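Local coordinates for membrane-associated protein VP24 (Marburg virus - Musoke, Kenya, 1980, PDB 4OR8) that may act as a minor matrix protein of the virion, with a role in nucleocapsid assembly and budding, at residues 68-73 and 207-212. Numbering follows the deposited sequence.
Sequences MTLLHH and VNMGFL
Across from Met209 and Leu212 lie Leu70 and Leu71 on the short helix 68-73, with the backbones well apart: the CA atoms of Leu70 and Met209 are 10.9 Å from each other, and those of Leu71 and Leu212 10.3 Å. Side-chain ends alone bridge that distance, and no hydrogen bond crosses. The CB of Leu70 already points at 207-212; CG, anti to the backbone N (chi1 180°), and a chi2 of 63° turn CD2 rather than CD1 to the sulfur, Leu70 CD2 to Met209 SD 3.8 Å. The Met209 chain runs extended to SD and bends only there. Leu71 and Leu212 point their CB bonds aside, and just their ends approach, Leu71 CD2 to Leu212 CD1 4.3 Å. In the pyramidal fold of VP24, this places the helix that follows strand 59-64 against a two-residue beta-hairpin joining strands 201-206 and 210-221, with a type I turn at Asn208-Met209. Val207 N to Gly210 O (2.7 Å) and Gly210 N to Val207 O (3.3 Å) close it; Gly210 has positive phi, seldom used by residues with a side chain. From strand 228-239, Leu237 touches both Leu71 and Met209. Leu70 and Met209 also pack against Val49 and Leu255 of the second subunit, respectively. Within the helix, His72 ND1 donates to Met68 O (2.7 Å, 170°) in its ring plane, while His72 N reaches that oxygen from the other face of the carbonyl plane.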
loop_
_atom_site.group_PDB
_atom_site.type_symbol
_atom_site.label_atom_id
_atom_site.label_comp_id
_atom_site.label_asym_id
_atom_site.label_seq_id
_atom_site.Cartn_x
_atom_site.Cartn_y
_atom_site.Cartn_z
ATOM N N MET B 68 11.788 -4.517 2.632
ATOM C CA MET B 68 12.769 -5.498 3.079
ATOM C C MET B 68 13.948 -4.867 3.811
ATOM O O MET B 68 14.392 -5.374 4.840
ATOM C CB MET B 68 13.259 -6.339 1.901
ATOM C CG MET B 68 12.177 -7.221 1.314
ATOM S SD MET B 68 11.389 -8.229 2.588
ATOM C CE MET B 68 12.742 -9.317 3.039
ATOM N N THR B 69 14.449 -3.760 3.277
ATOM C CA THR B 69 15.555 -3.054 3.907
ATOM C C THR B 69 15.109 -2.478 5.246
ATOM O O THR B 69 15.816 -2.593 6.248
ATOM C CB THR B 69 16.089 -1.925 3.010
ATOM O OG1 THR B 69 16.477 -2.466 1.742
ATOM C CG2 THR B 69 17.293 -1.259 3.655
ATOM N N LEU B 70 13.926 -1.872 5.256
ATOM C CA LEU B 70 13.370 -1.284 6.468
ATOM C C LEU B 70 13.112 -2.324 7.556
ATOM O O LEU B 70 13.460 -2.109 8.716
ATOM C CB LEU B 70 12.079 -0.527 6.156
ATOM C CG LEU B 70 11.396 0.131 7.357
ATOM C CD1 LEU B 70 12.292 1.203 7.969
ATOM C CD2 LEU B 70 10.050 0.710 6.962
ATOM N N LEU B 71 12.501 -3.446 7.181
ATOM C CA LEU B 71 12.194 -4.512 8.134
ATOM C C LEU B 71 13.440 -5.007 8.854
ATOM O O LEU B 71 13.422 -5.232 10.065
ATOM C CB LEU B 71 11.513 -5.691 7.437
ATOM C CG LEU B 71 10.023 -5.566 7.124
ATOM C CD1 LEU B 71 9.544 -6.798 6.376
ATOM C CD2 LEU B 71 9.224 -5.365 8.402
ATOM N N HIS B 72 14.520 -5.180 8.101
ATOM C CA HIS B 72 15.770 -5.642 8.682
ATOM C C HIS B 72 16.356 -4.610 9.637
ATOM O O HIS B 72 16.853 -4.959 10.706
ATOM C CB HIS B 72 16.771 -6.015 7.588
ATOM C CG HIS B 72 16.513 -7.354 6.969
ATOM N ND1 HIS B 72 15.673 -7.527 5.890
ATOM C CD2 HIS B 72 16.978 -8.586 7.283
ATOM C CE1 HIS B 72 15.634 -8.807 5.565
ATOM N NE2 HIS B 72 16.418 -9.470 6.396
ATOM N N HIS B 73 16.277 -3.342 9.258
ATOM C CA HIS B 73 16.805 -2.268 10.089
ATOM C C HIS B 73 16.035 -2.109 11.405
ATOM O O HIS B 73 16.622 -1.811 12.443
ATOM C CB HIS B 73 16.806 -0.947 9.322
ATOM C CG HIS B 73 17.373 0.196 10.101
ATOM N ND1 HIS B 73 18.646 0.177 10.628
ATOM C CD2 HIS B 73 16.838 1.389 10.451
ATOM C CE1 HIS B 73 18.874 1.311 11.265
ATOM N NE2 HIS B 73 17.793 2.065 11.172
ATOM N N VAL B 207 -0.735 -2.624 8.524
ATOM C CA VAL B 207 0.049 -1.436 8.811
ATOM C C VAL B 207 -0.098 -0.456 7.647
ATOM O O VAL B 207 -0.805 -0.741 6.684
ATOM C CB VAL B 207 1.535 -1.778 9.044
ATOM C CG1 VAL B 207 1.709 -2.469 10.378
ATOM C CG2 VAL B 207 2.076 -2.648 7.910
ATOM N N ASN B 208 0.559 0.694 7.738
ATOM C CA ASN B 208 0.489 1.687 6.673
ATOM C C ASN B 208 1.049 1.182 5.347
ATOM O O ASN B 208 0.595 1.588 4.275
ATOM C CB ASN B 208 1.213 2.971 7.084
ATOM C CG ASN B 208 0.479 3.734 8.164
ATOM O OD1 ASN B 208 -0.751 3.735 8.211
ATOM N ND2 ASN B 208 1.232 4.391 9.041
ATOM N N MET B 209 2.034 0.294 5.426
ATOM C CA MET B 209 2.725 -0.189 4.234
ATOM C C MET B 209 2.021 -1.376 3.594
ATOM O O MET B 209 2.256 -1.701 2.431
ATOM C CB MET B 209 4.171 -0.556 4.569
ATOM C CG MET B 209 5.016 0.634 4.976
ATOM S SD MET B 209 6.756 0.221 5.160
ATOM C CE MET B 209 7.101 -0.514 3.564
ATOM N N GLY B 210 1.152 -2.020 4.359
ATOM C CA GLY B 210 0.446 -3.187 3.875
ATOM C C GLY B 210 0.086 -4.116 5.012
ATOM O O GLY B 210 -0.362 -3.673 6.065
ATOM N N PHE B 211 0.291 -5.408 4.805
ATOM C CA PHE B 211 -0.097 -6.394 5.799
ATOM C C PHE B 211 1.104 -7.138 6.352
ATOM O O PHE B 211 1.832 -7.800 5.619
ATOM C CB PHE B 211 -1.114 -7.368 5.209
ATOM C CG PHE B 211 -2.379 -6.708 4.748
ATOM C CD1 PHE B 211 -3.411 -6.466 5.638
ATOM C CD2 PHE B 211 -2.531 -6.317 3.429
ATOM C CE1 PHE B 211 -4.576 -5.854 5.221
ATOM C CE2 PHE B 211 -3.694 -5.704 3.003
ATOM C CZ PHE B 211 -4.719 -5.472 3.902
ATOM N N LEU B 212 1.310 -7.012 7.656
ATOM C CA LEU B 212 2.385 -7.720 8.330
ATOM C C LEU B 212 1.920 -9.137 8.631
ATOM O O LEU B 212 0.974 -9.336 9.389
ATOM C CB LEU B 212 2.763 -6.997 9.623
ATOM C CG LEU B 212 4.181 -7.191 10.161
ATOM C CD1 LEU B 212 5.219 -6.779 9.128
ATOM C CD2 LEU B 212 4.364 -6.401 11.446
#